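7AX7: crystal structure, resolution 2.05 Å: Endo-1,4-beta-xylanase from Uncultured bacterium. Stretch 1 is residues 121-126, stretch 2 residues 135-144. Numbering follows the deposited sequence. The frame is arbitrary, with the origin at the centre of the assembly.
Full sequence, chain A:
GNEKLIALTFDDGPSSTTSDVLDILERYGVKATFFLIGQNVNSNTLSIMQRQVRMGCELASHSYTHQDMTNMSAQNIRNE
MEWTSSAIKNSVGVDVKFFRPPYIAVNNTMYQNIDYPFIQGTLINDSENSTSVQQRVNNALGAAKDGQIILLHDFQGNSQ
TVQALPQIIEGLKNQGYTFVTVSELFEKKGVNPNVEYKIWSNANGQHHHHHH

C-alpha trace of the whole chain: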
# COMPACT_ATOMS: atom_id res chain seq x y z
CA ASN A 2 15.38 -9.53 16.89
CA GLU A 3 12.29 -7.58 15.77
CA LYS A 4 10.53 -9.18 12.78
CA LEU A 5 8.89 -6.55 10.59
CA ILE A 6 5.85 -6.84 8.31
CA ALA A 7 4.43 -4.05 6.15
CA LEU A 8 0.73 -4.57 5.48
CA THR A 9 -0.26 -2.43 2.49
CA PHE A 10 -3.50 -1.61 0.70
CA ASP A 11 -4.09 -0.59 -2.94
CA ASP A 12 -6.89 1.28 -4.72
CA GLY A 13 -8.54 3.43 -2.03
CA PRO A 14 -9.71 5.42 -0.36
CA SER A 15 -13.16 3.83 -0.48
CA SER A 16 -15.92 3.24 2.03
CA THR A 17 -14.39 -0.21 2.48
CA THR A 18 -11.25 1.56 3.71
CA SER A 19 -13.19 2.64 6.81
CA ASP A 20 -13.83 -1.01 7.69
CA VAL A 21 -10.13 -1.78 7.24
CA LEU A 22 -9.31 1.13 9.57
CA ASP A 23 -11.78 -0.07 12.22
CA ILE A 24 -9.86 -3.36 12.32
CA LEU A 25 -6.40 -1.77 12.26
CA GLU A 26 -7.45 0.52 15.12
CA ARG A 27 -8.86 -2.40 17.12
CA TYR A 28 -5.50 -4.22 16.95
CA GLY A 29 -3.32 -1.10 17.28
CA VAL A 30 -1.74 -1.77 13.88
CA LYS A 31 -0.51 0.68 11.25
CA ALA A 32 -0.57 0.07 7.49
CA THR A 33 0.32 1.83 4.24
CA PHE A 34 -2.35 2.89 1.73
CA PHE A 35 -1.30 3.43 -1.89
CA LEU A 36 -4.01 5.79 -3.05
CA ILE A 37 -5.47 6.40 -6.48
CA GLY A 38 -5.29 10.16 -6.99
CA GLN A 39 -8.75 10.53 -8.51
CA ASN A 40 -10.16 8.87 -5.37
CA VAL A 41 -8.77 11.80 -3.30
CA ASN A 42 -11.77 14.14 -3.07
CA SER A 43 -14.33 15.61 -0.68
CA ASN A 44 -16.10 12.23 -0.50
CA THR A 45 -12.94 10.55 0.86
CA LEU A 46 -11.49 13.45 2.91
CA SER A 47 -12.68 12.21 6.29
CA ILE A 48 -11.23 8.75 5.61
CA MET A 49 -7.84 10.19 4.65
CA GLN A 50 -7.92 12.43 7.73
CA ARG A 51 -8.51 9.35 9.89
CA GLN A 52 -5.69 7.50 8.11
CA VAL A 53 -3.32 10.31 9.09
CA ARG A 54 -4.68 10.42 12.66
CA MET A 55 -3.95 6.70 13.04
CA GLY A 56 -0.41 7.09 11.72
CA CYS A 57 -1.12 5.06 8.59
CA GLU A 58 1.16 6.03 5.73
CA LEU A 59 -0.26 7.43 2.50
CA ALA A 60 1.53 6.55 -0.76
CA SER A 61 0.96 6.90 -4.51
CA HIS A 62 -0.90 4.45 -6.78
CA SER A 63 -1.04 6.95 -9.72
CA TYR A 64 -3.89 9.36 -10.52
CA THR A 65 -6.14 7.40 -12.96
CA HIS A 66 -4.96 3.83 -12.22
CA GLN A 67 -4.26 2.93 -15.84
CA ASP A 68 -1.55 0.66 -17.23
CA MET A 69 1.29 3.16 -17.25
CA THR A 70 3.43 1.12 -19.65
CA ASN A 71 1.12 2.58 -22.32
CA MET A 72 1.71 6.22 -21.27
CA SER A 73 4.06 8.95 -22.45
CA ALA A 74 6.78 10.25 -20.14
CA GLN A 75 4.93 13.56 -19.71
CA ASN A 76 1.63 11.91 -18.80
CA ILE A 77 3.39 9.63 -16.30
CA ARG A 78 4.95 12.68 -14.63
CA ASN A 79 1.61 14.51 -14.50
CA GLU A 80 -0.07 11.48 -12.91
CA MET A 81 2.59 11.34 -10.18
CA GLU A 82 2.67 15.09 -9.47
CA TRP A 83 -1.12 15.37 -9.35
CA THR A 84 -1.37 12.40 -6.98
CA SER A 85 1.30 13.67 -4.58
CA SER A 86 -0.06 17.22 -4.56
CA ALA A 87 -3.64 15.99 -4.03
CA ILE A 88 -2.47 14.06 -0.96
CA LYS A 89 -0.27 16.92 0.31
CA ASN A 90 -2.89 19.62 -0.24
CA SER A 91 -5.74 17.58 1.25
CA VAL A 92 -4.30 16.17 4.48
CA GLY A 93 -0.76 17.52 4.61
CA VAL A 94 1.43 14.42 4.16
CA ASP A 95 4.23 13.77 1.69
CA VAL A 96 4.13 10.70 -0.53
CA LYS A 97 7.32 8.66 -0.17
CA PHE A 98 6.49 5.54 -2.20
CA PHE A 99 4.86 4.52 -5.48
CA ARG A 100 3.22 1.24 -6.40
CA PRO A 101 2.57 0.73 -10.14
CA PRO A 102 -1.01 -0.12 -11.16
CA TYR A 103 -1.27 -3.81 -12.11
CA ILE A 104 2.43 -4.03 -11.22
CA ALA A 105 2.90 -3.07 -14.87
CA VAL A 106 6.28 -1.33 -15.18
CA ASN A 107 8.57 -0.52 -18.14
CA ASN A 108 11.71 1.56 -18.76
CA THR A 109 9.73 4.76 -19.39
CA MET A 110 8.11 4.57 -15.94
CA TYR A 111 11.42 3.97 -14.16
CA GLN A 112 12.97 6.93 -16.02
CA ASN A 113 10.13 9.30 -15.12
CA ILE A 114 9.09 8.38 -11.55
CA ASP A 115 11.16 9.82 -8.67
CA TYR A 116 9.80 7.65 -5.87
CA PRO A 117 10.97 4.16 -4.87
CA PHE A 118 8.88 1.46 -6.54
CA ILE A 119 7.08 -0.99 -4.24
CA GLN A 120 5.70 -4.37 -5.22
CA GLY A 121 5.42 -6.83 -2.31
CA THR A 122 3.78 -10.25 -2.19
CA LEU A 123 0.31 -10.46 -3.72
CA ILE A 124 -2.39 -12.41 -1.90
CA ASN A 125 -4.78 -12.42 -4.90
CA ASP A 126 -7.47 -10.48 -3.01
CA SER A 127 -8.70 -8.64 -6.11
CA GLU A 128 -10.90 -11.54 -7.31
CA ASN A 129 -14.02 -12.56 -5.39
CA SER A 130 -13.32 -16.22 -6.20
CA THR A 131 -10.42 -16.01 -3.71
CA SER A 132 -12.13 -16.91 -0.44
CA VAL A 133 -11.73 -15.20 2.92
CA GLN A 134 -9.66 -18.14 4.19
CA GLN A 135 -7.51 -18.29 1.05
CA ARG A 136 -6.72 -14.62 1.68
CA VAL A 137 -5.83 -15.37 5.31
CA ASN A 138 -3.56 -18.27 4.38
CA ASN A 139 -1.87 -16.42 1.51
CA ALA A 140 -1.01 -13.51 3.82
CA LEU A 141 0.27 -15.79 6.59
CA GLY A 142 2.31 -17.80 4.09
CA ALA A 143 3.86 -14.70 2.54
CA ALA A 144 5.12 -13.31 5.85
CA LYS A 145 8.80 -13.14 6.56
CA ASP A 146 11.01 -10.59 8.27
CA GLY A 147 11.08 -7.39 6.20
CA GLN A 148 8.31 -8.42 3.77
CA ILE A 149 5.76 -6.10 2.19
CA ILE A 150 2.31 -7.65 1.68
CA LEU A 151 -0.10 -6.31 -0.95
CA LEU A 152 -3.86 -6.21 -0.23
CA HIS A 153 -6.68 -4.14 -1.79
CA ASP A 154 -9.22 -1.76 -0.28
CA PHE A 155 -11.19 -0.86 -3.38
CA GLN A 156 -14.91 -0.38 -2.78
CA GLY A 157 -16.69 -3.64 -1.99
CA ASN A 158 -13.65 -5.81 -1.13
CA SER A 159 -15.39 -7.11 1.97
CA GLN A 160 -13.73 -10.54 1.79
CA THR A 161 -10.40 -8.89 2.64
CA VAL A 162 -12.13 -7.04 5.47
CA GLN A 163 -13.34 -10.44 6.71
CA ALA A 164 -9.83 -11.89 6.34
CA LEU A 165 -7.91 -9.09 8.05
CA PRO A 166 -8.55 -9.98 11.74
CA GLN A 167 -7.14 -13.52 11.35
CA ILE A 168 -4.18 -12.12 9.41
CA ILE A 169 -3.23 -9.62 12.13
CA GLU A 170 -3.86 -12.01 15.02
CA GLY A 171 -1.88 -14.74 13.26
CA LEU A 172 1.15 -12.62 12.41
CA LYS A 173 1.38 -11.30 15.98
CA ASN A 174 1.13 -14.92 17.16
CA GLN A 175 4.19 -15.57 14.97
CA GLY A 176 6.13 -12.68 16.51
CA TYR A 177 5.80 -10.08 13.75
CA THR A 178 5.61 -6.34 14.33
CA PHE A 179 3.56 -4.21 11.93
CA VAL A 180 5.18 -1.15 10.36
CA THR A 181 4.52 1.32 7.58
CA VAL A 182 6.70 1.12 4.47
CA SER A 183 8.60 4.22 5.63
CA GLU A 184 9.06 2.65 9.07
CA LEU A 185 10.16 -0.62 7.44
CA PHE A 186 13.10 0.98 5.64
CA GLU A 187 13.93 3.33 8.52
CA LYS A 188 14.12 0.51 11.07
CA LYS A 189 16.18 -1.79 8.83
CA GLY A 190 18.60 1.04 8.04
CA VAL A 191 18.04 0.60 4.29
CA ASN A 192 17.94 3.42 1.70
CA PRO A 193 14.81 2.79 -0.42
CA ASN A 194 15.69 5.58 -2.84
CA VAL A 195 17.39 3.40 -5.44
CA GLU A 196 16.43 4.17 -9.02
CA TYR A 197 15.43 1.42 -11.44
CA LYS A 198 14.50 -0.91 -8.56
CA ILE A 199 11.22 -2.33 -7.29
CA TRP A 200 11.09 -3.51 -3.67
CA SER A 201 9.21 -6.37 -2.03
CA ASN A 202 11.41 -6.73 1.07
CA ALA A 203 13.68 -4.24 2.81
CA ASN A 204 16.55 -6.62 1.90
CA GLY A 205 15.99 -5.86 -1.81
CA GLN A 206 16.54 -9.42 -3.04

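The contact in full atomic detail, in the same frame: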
# COMPACT_ATOMS: atom_id res chain seq x y z
N GLY A 121 5.90 -6.05 -3.44
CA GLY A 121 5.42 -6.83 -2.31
C GLY A 121 4.76 -8.12 -2.79
O GLY A 121 4.60 -8.36 -3.99
N THR A 122 4.38 -8.96 -1.84
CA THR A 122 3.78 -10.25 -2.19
C THR A 122 2.28 -10.10 -2.34
O THR A 122 1.60 -9.62 -1.42
CB THR A 122 4.12 -11.31 -1.14
OG1 THR A 122 5.54 -11.40 -1.00
CG2 THR A 122 3.56 -12.67 -1.56
N LEU A 123 1.75 -10.50 -3.50
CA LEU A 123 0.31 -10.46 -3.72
C LEU A 123 -0.36 -11.61 -2.98
O LEU A 123 0.21 -12.70 -2.84
CB LEU A 123 -0.03 -10.57 -5.21
CG LEU A 123 0.76 -9.73 -6.21
CD1 LEU A 123 0.24 -9.98 -7.63
CD2 LEU A 123 0.68 -8.26 -5.84
N ILE A 124 -1.57 -11.36 -2.49
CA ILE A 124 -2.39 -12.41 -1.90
C ILE A 124 -3.63 -12.69 -2.73
O ILE A 124 -4.53 -13.39 -2.28
CB ILE A 124 -2.76 -12.10 -0.44
CG1 ILE A 124 -3.83 -11.03 -0.37
CG2 ILE A 124 -1.51 -11.68 0.37
CD1 ILE A 124 -4.56 -11.00 0.97
N ASN A 125 -3.69 -12.15 -3.95
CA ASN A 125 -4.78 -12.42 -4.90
C ASN A 125 -6.14 -12.06 -4.32
O ASN A 125 -7.12 -12.77 -4.53
CB ASN A 125 -4.77 -13.88 -5.37
CG ASN A 125 -3.38 -14.41 -5.66
OD1 ASN A 125 -3.01 -15.50 -5.20
ND2 ASN A 125 -2.59 -13.66 -6.44
N ASP A 126 -6.21 -10.94 -3.60
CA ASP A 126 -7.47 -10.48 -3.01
C ASP A 126 -8.15 -9.42 -3.87
O ASP A 126 -8.84 -8.54 -3.35
CB ASP A 126 -7.24 -9.95 -1.60
CG ASP A 126 -6.62 -8.57 -1.58
OD1 ASP A 126 -5.73 -8.30 -2.42
OD2 ASP A 126 -7.04 -7.74 -0.75
N GLN A 135 -8.66 -18.34 1.95
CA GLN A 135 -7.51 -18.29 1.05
C GLN A 135 -6.71 -17.01 1.27
O GLN A 135 -5.47 -17.04 1.30
CB GLN A 135 -7.95 -18.40 -0.41
CG GLN A 135 -8.37 -19.80 -0.86
CD GLN A 135 -8.80 -19.83 -2.33
OE1 GLN A 135 -9.77 -19.19 -2.72
NE2 GLN A 135 -8.05 -20.57 -3.14
N ARG A 136 -7.40 -15.89 1.43
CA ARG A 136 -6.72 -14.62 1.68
C ARG A 136 -5.92 -14.68 2.97
O ARG A 136 -4.75 -14.28 3.02
CB ARG A 136 -7.74 -13.48 1.71
CG ARG A 136 -8.38 -13.24 0.35
CD ARG A 136 -9.56 -12.28 0.37
NE ARG A 136 -10.28 -12.38 -0.90
CZ ARG A 136 -10.83 -11.35 -1.55
NH1 ARG A 136 -10.76 -10.12 -1.05
NH2 ARG A 136 -11.46 -11.57 -2.70
N VAL A 137 -6.53 -15.20 4.04
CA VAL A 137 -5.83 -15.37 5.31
C VAL A 137 -4.56 -16.19 5.10
O VAL A 137 -3.47 -15.77 5.48
CB VAL A 137 -6.76 -16.03 6.35
CG1 VAL A 137 -5.98 -16.49 7.57
CG2 VAL A 137 -7.92 -15.09 6.75
N ASN A 138 -4.70 -17.37 4.49
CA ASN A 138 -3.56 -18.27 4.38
C ASN A 138 -2.47 -17.71 3.46
O ASN A 138 -1.28 -17.88 3.72
CB ASN A 138 -4.02 -19.65 3.91
CG ASN A 138 -4.90 -20.35 4.94
OD1 ASN A 138 -4.83 -20.04 6.13
ND2 ASN A 138 -5.72 -21.29 4.49
N ASN A 139 -2.87 -17.02 2.39
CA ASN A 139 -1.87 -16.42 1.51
C ASN A 139 -1.06 -15.35 2.24
O ASN A 139 0.16 -15.26 2.07
CB ASN A 139 -2.54 -15.85 0.25
CG ASN A 139 -3.08 -16.93 -0.66
OD1 ASN A 139 -2.76 -18.11 -0.50
ND2 ASN A 139 -3.90 -16.54 -1.64
N ALA A 140 -1.73 -14.54 3.06
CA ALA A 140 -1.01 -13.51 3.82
C ALA A 140 -0.08 -14.14 4.84
O ALA A 140 1.08 -13.72 4.98
CB ALA A 140 -2.01 -12.57 4.49
N LEU A 141 -0.56 -15.14 5.59
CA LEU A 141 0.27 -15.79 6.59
C LEU A 141 1.45 -16.52 5.95
O LEU A 141 2.54 -16.56 6.53
CB LEU A 141 -0.57 -16.76 7.43
CG LEU A 141 -1.62 -16.09 8.32
CD1 LEU A 141 -2.46 -17.13 9.06
CD2 LEU A 141 -0.96 -15.16 9.30
N GLY A 142 1.24 -17.11 4.77
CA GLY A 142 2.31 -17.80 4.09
C GLY A 142 3.32 -16.89 3.42
O GLY A 142 4.42 -17.33 3.12
N ALA A 143 2.95 -15.64 3.17
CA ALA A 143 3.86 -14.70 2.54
C ALA A 143 4.76 -13.99 3.56
O ALA A 143 5.77 -13.40 3.17
CB ALA A 143 3.07 -13.66 1.75
N ALA A 144 4.41 -14.06 4.83
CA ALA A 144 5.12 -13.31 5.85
C ALA A 144 6.54 -13.83 6.00
O ALA A 144 6.76 -15.03 6.11
CB ALA A 144 4.39 -13.39 7.19
O HOH W 1 6.62 -13.31 0.74
O HOH W 2 -4.87 -17.96 -3.78

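The one direct hydrogen bond between the two stretches joins a helix side chain to the backbone of the first stretch: Asn-139 ND2 donates to Ile-124 O over 3.3 Å, long for such a bond but almost straight, with an N-H...O angle of 171°. The carbonyl of Ile-124 belongs to a loop, and the side chain of Asn-139, whose CA-to-CB bond points toward the first stretch, reaches it with chi1 in the m well.

The same ND2 also donates to water 2 (Asn-139 ND2 to the water oxygen, 2.7 Å), and this water in turn donates a weak bond of 3.4 Å to Asn-125 OD1. Asn-125 OD1 and Asn-139 ND2 themselves stand 3.8 Å apart, so the water links two amides that do not bond directly. Asn-125 has phi/psi of 58/40, a left-handed conformation that asparagine tolerates better than most residues; its CA-to-CB bond points sideways, yet the end of its side chain comes nearer the helix. A second water bridges the far end of the contact: water 1 donates to Ala-143 O at 2.6 Å and is hydrogen-bonded to Thr-122 OG1 at 2.8 Å, tying the threonine hydroxyl to a carbonyl near the end of the helix.

Arg-136 and Asp-126 meet less directly. Asp-126 CB lies over one face of the guanidinium, 3.6 Å from Arg-136 NH1. The carboxylate atom Asp-126 OD2 is 4.4 Å from Arg-136 NH1 and well out of the guanidinium plane, so the opposite charges are near each other but no N-H points at the oxygen. Asp-126 O is closer to Arg-136 NH1, at 3.4 Å, but the angle is too poor for a hydrogen bond. Both side chains find their hydrogen-bonding partners elsewhere in the structure.

The backbones come nearest at Ile-124 and Asn-139, with 5.3 Å between Ile-124 CA and Asn-139 CA; Thr-122 CA and Ala-143 CA are 6.5 Å apart. Stepping back two residues in the first stretch thus corresponds to advancing four, about one helical turn, in the second. The helix is held by its own i to i+4 bonds, such as Ala-140 N to Arg-136 O at 3.0 Å.

Ile-124 is the apolar centre. Its side chain, buried and directed toward the helix, packs by CG2 against Ala-140 CB at 4.2 Å, while its CD1 lies 3.9 Å from Arg-136 O and 4.1 Å from Arg-136 CB. Ile-124 CB also approaches Asn-139 CB to 3.8 Å, so one residue touches three positions on the helix. Toward the other end, the methyl of Thr-122 meets that of Ala-143, CG2 to CB, at 3.5 Å, a close apolar contact beside the water-bridged hydroxyl. Between these two inward-facing residues Leu-123 points away, as alternation along an extended chain would have it. The contact is modest, burying 367 Å² over both sides.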